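Peptidase M28 (Shewanella amazonensis SB2B, PDB 3IIB) is a zinc-binding M28-family peptidase that probably acts as a metallodipeptidase or carboxypeptidase. Local coordinates at residues L90-P102 with M187-I201. Sequence-based numbering, arbitrary orientation.
Sequences LVVTALGGSIATP and MRYEEGVTAIPAAAI
Thr93 and Ala200 form a hydrogen-bonded antiparallel pair. Thr93 N donates to Ala200 O and Ala200 N to Thr93 O, both at 2.8 Å. Leu95 N adds a bond to Ala198 O. Val92 CG2 meets Ile201 CG2 on the face these two residues share. Val92 CG2 also presses on Ala199 CB at 3.3 Å, a tight carbon contact. Beyond the strands comes a type II turn from Leu95 to Ser98. Here Met187 N donates to Gly96 O (3.2 Å), and Leu95 CB touches Met187 CG. Leu95 spreads its two branches, CD1 to Ala198 CB and CD2 to Ala200 CB.

Two hydroxyls join the turn and Ile99 to Tyr189, Ile196 and the start of strand 198-201. A chi1 of -177° swings Ser98 OG past its own carbonyl carbon, within reach of two partners. Ser98 OG accepts from Ala198 N at 3.0 Å and donates to a lone pair of Ile99 O. Tyr189 OH accepts a fairly straight bond from Ile99 N (3.0 Å, 164°). Tyr189 OH also donates to Ile196 O at 2.7 Å, coming from above that carbonyl plane. Both partners lie in the plane of the phenol ring, at its edge. Ala195 CB sits over the centre of one ring face, and selenomethionine Met187 CE lies toward the rim of the other. Ile99 crosses the tyrosine at about a right angle and runs its CD1 to Pro197 CD. Thr101 CG2 rests on Pro197 CB, 3.6 Å away.

Ser98 O bonds to Trp73 and Ser227, holding the turn. In the strand, Thr93 OG1 bonds to Glu263. Strand 88-94 runs between strands 62-84 and 198-201 in a mixed sheet. Leu225 of strand 220-242 touches Ala94, Ser98 and Pro197, while helix 145-163 packs on Leu95 and Met187.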
ATOM      1  N   LEU A  90     -11.043  10.343   1.823  1.00  6.85           N
ATOM      2  CA  LEU A  90      -9.870  10.046   2.621  1.00  3.89           C
ATOM      3  C   LEU A  90      -9.841   8.569   3.028  1.00  6.55           C
ATOM      4  O   LEU A  90     -10.877   7.876   3.025  1.00  7.93           O
ATOM      5  CB  LEU A  90      -9.876  10.928   3.854  1.00  7.23           C
ATOM      6  CG  LEU A  90      -9.875  12.437   3.654  1.00  8.22           C
ATOM      7  CD1 LEU A  90     -10.270  13.143   4.963  1.00 11.84           C
ATOM      8  CD2 LEU A  90      -8.530  12.988   3.102  1.00  7.22           C
ATOM      9  N   VAL A  91      -8.647   8.075   3.349  1.00  6.26           N
ATOM     10  CA  VAL A  91      -8.472   6.710   3.847  1.00  5.48           C
ATOM     11  C   VAL A  91      -8.020   6.939   5.301  1.00  5.19           C
ATOM     12  O   VAL A  91      -7.012   7.598   5.571  1.00  5.84           O
ATOM     13  CB  VAL A  91      -7.445   5.870   3.057  1.00  4.48           C
ATOM     14  CG1 VAL A  91      -6.991   4.645   3.869  1.00  6.66           C
ATOM     15  CG2 VAL A  91      -8.063   5.409   1.659  1.00  3.85           C
ATOM     16  N   VAL A  92      -8.839   6.461   6.202  1.00  3.95           N
ATOM     17  CA  VAL A  92      -8.738   6.800   7.615  1.00  5.61           C
ATOM     18  C   VAL A  92      -8.868   5.515   8.411  1.00  6.10           C
ATOM     19  O   VAL A  92      -9.519   4.569   7.975  1.00  8.95           O
ATOM     20  CB  VAL A  92      -9.845   7.823   8.011  1.00  9.29           C
ATOM     21  CG1 VAL A  92     -11.244   7.223   7.906  1.00 13.16           C
ATOM     22  CG2 VAL A  92      -9.643   8.370   9.395  1.00 12.30           C
ATOM     23  N   THR A  93      -8.324   5.527   9.619  1.00  5.76           N
ATOM     24  CA  THR A  93      -8.649   4.509  10.603  1.00  6.49           C
ATOM     25  C   THR A  93      -8.704   5.123  12.007  1.00  4.53           C
ATOM     26  O   THR A  93      -7.967   6.053  12.322  1.00  4.73           O
ATOM     27  CB  THR A  93      -7.629   3.343  10.543  1.00  7.20           C
ATOM     28  OG1 THR A  93      -8.174   2.208  11.232  1.00 11.80           O
ATOM     29  CG2 THR A  93      -6.304   3.764  11.150  1.00  4.00           C
ATOM     30  N   ALA A  94      -9.562   4.577  12.858  1.00  3.60           N
ATOM     31  CA  ALA A  94      -9.651   5.036  14.233  1.00  2.20           C
ATOM     32  C   ALA A  94      -8.320   4.717  14.923  1.00  4.71           C
ATOM     33  O   ALA A  94      -7.714   3.648  14.685  1.00  5.45           O
ATOM     34  CB  ALA A  94     -10.816   4.305  14.978  1.00  4.75           C
ATOM     35  N   LEU A  95      -7.908   5.618  15.804  1.00  5.30           N
ATOM     36  CA  LEU A  95      -6.868   5.305  16.769  1.00  5.46           C
ATOM     37  C   LEU A  95      -7.428   4.320  17.772  1.00  4.33           C
ATOM     38  O   LEU A  95      -8.605   4.357  18.104  1.00  7.22           O
ATOM     39  CB  LEU A  95      -6.336   6.571  17.448  1.00  4.95           C
ATOM     40  CG  LEU A  95      -5.730   7.599  16.472  1.00 11.04           C
ATOM     41  CD1 LEU A  95      -5.043   8.756  17.276  1.00  9.44           C
ATOM     42  CD2 LEU A  95      -4.783   6.948  15.468  1.00  7.43           C
ATOM     43  N   GLY A  96      -6.569   3.403  18.226  1.00  5.81           N
ATOM     44  CA  GLY A  96      -6.971   2.374  19.164  1.00  5.76           C
ATOM     45  C   GLY A  96      -7.534   2.935  20.439  1.00  6.99           C
ATOM     46  O   GLY A  96      -6.869   3.650  21.141  1.00  7.15           O
ATOM     47  N   GLY A  97      -8.767   2.580  20.737  1.00 10.32           N
ATOM     48  CA  GLY A  97      -9.455   3.105  21.890  1.00  9.06           C
ATOM     49  C   GLY A  97     -10.327   4.327  21.631  1.00  8.82           C
ATOM     50  O   GLY A  97     -11.032   4.751  22.551  1.00  8.09           O
ATOM     51  N   SER A  98     -10.346   4.854  20.403  1.00  7.74           N
ATOM     52  CA  SER A  98     -11.178   6.025  20.107  1.00  4.20           C
ATOM     53  C   SER A  98     -12.632   5.745  20.431  1.00  5.68           C
ATOM     54  O   SER A  98     -13.168   4.665  20.133  1.00  7.20           O
ATOM     55  CB  SER A  98     -11.095   6.425  18.615  1.00  4.65           C
ATOM     56  OG  SER A  98     -11.856   7.599  18.393  1.00  6.78           O
ATOM     57  N   ILE A  99     -13.313   6.750  20.958  1.00  8.06           N
ATOM     58  CA  ILE A  99     -14.748   6.732  21.010  1.00  6.56           C
ATOM     59  C   ILE A  99     -15.291   6.910  19.583  1.00  7.22           C
ATOM     60  O   ILE A  99     -14.592   7.357  18.680  1.00  7.95           O
ATOM     61  CB  ILE A  99     -15.317   7.864  21.941  1.00  8.90           C
ATOM     62  CG1 ILE A  99     -14.977   9.271  21.421  1.00  8.95           C
ATOM     63  CG2 ILE A  99     -14.776   7.693  23.379  1.00  9.19           C
ATOM     64  CD1 ILE A  99     -15.880  10.392  22.041  1.00  6.29           C
ATOM     65  N   ALA A 100     -16.556   6.570  19.417  1.00  5.72           N
ATOM     66  CA  ALA A 100     -17.261   6.758  18.157  1.00  7.34           C
ATOM     67  C   ALA A 100     -17.570   8.237  17.988  1.00  7.59           C
ATOM     68  O   ALA A 100     -17.681   8.981  18.985  1.00  9.40           O
ATOM     69  CB  ALA A 100     -18.595   5.932  18.137  1.00  6.25           C
ATOM     70  N   THR A 101     -17.779   8.641  16.743  1.00  9.79           N
ATOM     71  CA  THR A 101     -18.290   9.999  16.419  1.00  8.80           C
ATOM     72  C   THR A 101     -19.755  10.064  16.780  1.00 12.14           C
ATOM     73  O   THR A 101     -20.374   9.015  16.895  1.00 11.29           O
ATOM     74  CB  THR A 101     -18.094  10.304  14.954  1.00  8.94           C
ATOM     75  OG1 THR A 101     -18.578   9.199  14.175  1.00  8.44           O
ATOM     76  CG2 THR A 101     -16.591  10.540  14.664  1.00  5.58           C
ATOM     77  N   PRO A 102     -20.293  11.287  16.998  1.00 14.47           N
ATOM     78  CA  PRO A 102     -21.699  11.492  17.310  1.00 19.86           C
ATOM     79  C   PRO A 102     -22.628  10.821  16.315  1.00 22.24           C
ATOM     80  O   PRO A 102     -22.302  10.710  15.145  1.00 20.49           O
ATOM     81  CB  PRO A 102     -21.871  13.009  17.213  1.00 20.20           C
ATOM     82  CG  PRO A 102     -20.564  13.565  17.400  1.00 18.85           C
ATOM     83  CD  PRO A 102     -19.572  12.573  16.921  1.00 15.63           C
HETATM   84  N   MSE A 187      -4.013   4.905  21.768  1.00 10.54           N
HETATM   85  CA  MSE A 187      -4.038   6.249  22.304  1.00 11.81           C
HETATM   86  C   MSE A 187      -4.718   6.183  23.665  1.00 16.15           C
HETATM   87  O   MSE A 187      -5.376   5.167  24.009  1.00 15.38           O
HETATM   88  CB  MSE A 187      -4.784   7.155  21.388  1.00 14.70           C
HETATM   89  CG  MSE A 187      -6.117   6.661  21.117  1.00 11.88           C
HETATM   90 SE   MSE A 187      -7.414   8.062  21.085  0.75 15.32          SE
HETATM   91  CE  MSE A 187      -7.162   8.788  22.656  1.00  2.00           C
ATOM     92  N   ARG A 188      -4.477   7.206  24.475  1.00 12.04           N
ATOM     93  CA  ARG A 188      -5.037   7.254  25.824  1.00 10.85           C
ATOM     94  C   ARG A 188      -5.776   8.566  26.012  1.00  8.10           C
ATOM     95  O   ARG A 188      -5.204   9.619  25.803  1.00  9.12           O
ATOM     96  CB  ARG A 188      -3.937   7.188  26.900  1.00 14.33           C
ATOM     97  CG  ARG A 188      -2.903   6.105  26.753  1.00 22.92           C
ATOM     98  CD  ARG A 188      -2.429   5.578  28.098  1.00 37.32           C
ATOM     99  NE  ARG A 188      -3.365   4.574  28.613  1.00 49.66           N
ATOM    100  CZ  ARG A 188      -3.200   3.248  28.546  1.00 56.90           C
ATOM    101  NH1 ARG A 188      -2.109   2.701  28.006  1.00 60.74           N
ATOM    102  NH2 ARG A 188      -4.142   2.450  29.041  1.00 59.45           N
ATOM    103  N   TYR A 189      -7.019   8.478  26.454  1.00  9.02           N
ATOM    104  CA  TYR A 189      -7.723   9.623  26.965  1.00  8.31           C
ATOM    105  C   TYR A 189      -7.220   9.892  28.393  1.00 11.81           C
ATOM    106  O   TYR A 189      -6.537   9.063  28.983  1.00 10.95           O
ATOM    107  CB  TYR A 189      -9.225   9.356  26.967  1.00  8.78           C
ATOM    108  CG  TYR A 189      -9.796   9.240  25.576  1.00  9.95           C
ATOM    109  CD1 TYR A 189      -9.713  10.301  24.680  1.00  7.13           C
ATOM    110  CD2 TYR A 189     -10.412   8.068  25.154  1.00  8.78           C
ATOM    111  CE1 TYR A 189     -10.242  10.204  23.385  1.00  7.93           C
ATOM    112  CE2 TYR A 189     -10.934   7.961  23.872  1.00  9.69           C
ATOM    113  CZ  TYR A 189     -10.882   9.043  23.008  1.00  6.79           C
ATOM    114  OH  TYR A 189     -11.418   8.891  21.770  1.00  7.43           O
ATOM    115  N   GLU A 190      -7.528  11.071  28.900  1.00 10.51           N
ATOM    116  CA  GLU A 190      -7.150  11.491  30.222  1.00 11.72           C
ATOM    117  C   GLU A 190      -8.421  11.789  30.996  1.00 10.70           C
ATOM    118  O   GLU A 190      -9.308  12.545  30.547  1.00 11.35           O
ATOM    119  CB  GLU A 190      -6.274  12.737  30.141  1.00 11.76           C
ATOM    120  CG  GLU A 190      -5.759  13.209  31.466  1.00 24.37           C
ATOM    121  CD  GLU A 190      -4.794  14.372  31.326  1.00 24.93           C
ATOM    122  OE1 GLU A 190      -3.823  14.246  30.555  1.00 24.90           O
ATOM    123  OE2 GLU A 190      -4.993  15.401  32.015  1.00 28.39           O
ATOM    124  N   GLU A 191      -8.517  11.157  32.157  1.00 14.83           N
ATOM    125  CA  GLU A 191      -9.618  11.406  33.064  0.50 16.25           C
ATOM    126  C   GLU A 191      -9.581  12.903  33.367  1.00 15.36           C
ATOM    127  O   GLU A 191      -8.523  13.446  33.794  1.00 18.89           O
ATOM    128  CB  GLU A 191      -9.489  10.591  34.365  0.50 18.61           C
ATOM    129  CG  GLU A 191      -9.250   9.076  34.207  0.50 21.70           C
ATOM    130  CD  GLU A 191     -10.510   8.287  33.918  0.50 30.55           C
ATOM    131  OE1 GLU A 191     -11.384   8.805  33.189  0.50 32.27           O
ATOM    132  OE2 GLU A 191     -10.620   7.139  34.421  0.50 35.03           O
ATOM    133  N   GLY A 192     -10.716  13.552  33.169  1.00 11.09           N
ATOM    134  CA  GLY A 192     -10.863  14.989  33.392  1.00 10.55           C
ATOM    135  C   GLY A 192     -11.037  15.759  32.096  1.00  9.43           C
ATOM    136  O   GLY A 192     -11.574  16.879  32.082  1.00  6.97           O
ATOM    137  N   VAL A 193     -10.577  15.168  30.991  1.00  5.35           N
ATOM    138  CA  VAL A 193     -10.696  15.809  29.677  1.00  6.22           C
ATOM    139  C   VAL A 193     -11.683  15.046  28.824  1.00  4.69           C
ATOM    140  O   VAL A 193     -11.510  13.833  28.605  1.00  7.42           O
ATOM    141  CB  VAL A 193      -9.357  15.887  28.940  1.00  6.11           C
ATOM    142  CG1 VAL A 193      -9.545  16.536  27.559  1.00  5.28           C
ATOM    143  CG2 VAL A 193      -8.339  16.691  29.778  1.00  6.17           C
ATOM    144  N   THR A 194     -12.654  15.774  28.280  1.00  5.07           N
ATOM    145  CA  THR A 194     -13.627  15.182  27.344  1.00  7.70           C
ATOM    146  C   THR A 194     -12.946  14.330  26.260  1.00  9.40           C
ATOM    147  O   THR A 194     -12.069  14.807  25.523  1.00  7.11           O
ATOM    148  CB  THR A 194     -14.514  16.243  26.695  1.00  7.58           C
ATOM    149  OG1 THR A 194     -15.285  16.866  27.720  1.00  8.16           O
ATOM    150  CG2 THR A 194     -15.483  15.638  25.633  1.00  6.89           C
ATOM    151  N   ALA A 195     -13.348  13.064  26.189  1.00  5.99           N
ATOM    152  CA  ALA A 195     -12.908  12.153  25.123  1.00  4.84           C
ATOM    153  C   ALA A 195     -13.508  12.602  23.797  1.00  5.67           C
ATOM    154  O   ALA A 195     -14.688  12.964  23.709  1.00  6.02           O
ATOM    155  CB  ALA A 195     -13.328  10.686  25.438  1.00  7.50           C
ATOM    156  N   ILE A 196     -12.657  12.678  22.774  1.00  6.17           N
ATOM    157  CA  ILE A 196     -13.120  13.030  21.442  1.00  5.64           C
ATOM    158  C   ILE A 196     -12.690  11.947  20.412  1.00  4.01           C
ATOM    159  O   ILE A 196     -11.690  11.264  20.619  1.00  4.27           O
ATOM    160  CB  ILE A 196     -12.624  14.452  21.012  1.00  5.47           C
ATOM    161  CG1 ILE A 196     -11.094  14.478  20.971  1.00  6.94           C
ATOM    162  CG2 ILE A 196     -13.300  15.567  21.905  1.00  7.18           C
ATOM    163  CD1 ILE A 196     -10.476  15.759  20.297  1.00  5.30           C
ATOM    164  N   PRO A 197     -13.446  11.802  19.309  1.00  6.61           N
ATOM    165  CA  PRO A 197     -13.049  10.892  18.233  1.00  4.46           C
ATOM    166  C   PRO A 197     -11.672  11.231  17.677  1.00  5.98           C
ATOM    167  O   PRO A 197     -11.334  12.399  17.514  1.00  6.24           O
ATOM    168  CB  PRO A 197     -14.120  11.090  17.173  1.00  4.72           C
ATOM    169  CG  PRO A 197     -15.225  11.729  17.834  1.00 11.18           C
ATOM    170  CD  PRO A 197     -14.677  12.528  18.964  1.00  5.91           C
ATOM    171  N   ALA A 198     -10.902  10.197  17.368  1.00  5.96           N
ATOM    172  CA  ALA A 198      -9.490  10.333  17.033  1.00  5.04           C
ATOM    173  C   ALA A 198      -9.159   9.303  15.951  1.00  5.32           C
ATOM    174  O   ALA A 198      -9.401   8.123  16.162  1.00  4.46           O
ATOM    175  CB  ALA A 198      -8.619  10.059  18.269  1.00  4.84           C
ATOM    176  N   ALA A 199      -8.601   9.762  14.824  1.00  6.45           N
ATOM    177  CA  ALA A 199      -8.313   8.927  13.681  1.00  6.40           C
ATOM    178  C   ALA A 199      -6.989   9.323  13.058  1.00  6.11           C
ATOM    179  O   ALA A 199      -6.527  10.448  13.226  1.00  6.15           O
ATOM    180  CB  ALA A 199      -9.423   9.057  12.658  1.00  5.09           C
ATOM    181  N   ALA A 200      -6.386   8.369  12.368  1.00  3.82           N
ATOM    182  CA  ALA A 200      -5.206   8.598  11.523  1.00  4.31           C
ATOM    183  C   ALA A 200      -5.619   8.502  10.059  1.00  6.60           C
ATOM    184  O   ALA A 200      -6.443   7.654   9.688  1.00  7.39           O
ATOM    185  CB  ALA A 200      -4.123   7.570  11.829  1.00  4.39           C
ATOM    186  N   ILE A 201      -5.037   9.379   9.233  1.00  6.51           N
ATOM    187  CA  ILE A 201      -5.250   9.345   7.800  1.00  5.63           C
ATOM    188  C   ILE A 201      -3.951   8.945   7.136  1.00  6.61           C
ATOM    189  O   ILE A 201      -2.877   9.017   7.756  1.00  5.37           O
ATOM    190  CB  ILE A 201      -5.802  10.660   7.227  1.00  4.04           C
ATOM    191  CG1 ILE A 201      -4.766  11.812   7.327  1.00  7.87           C
ATOM    192  CG2 ILE A 201      -7.129  11.010   7.886  1.00  8.28           C
ATOM    193  CD1 ILE A 201      -5.289  13.200   6.875  1.00  6.71           C
TER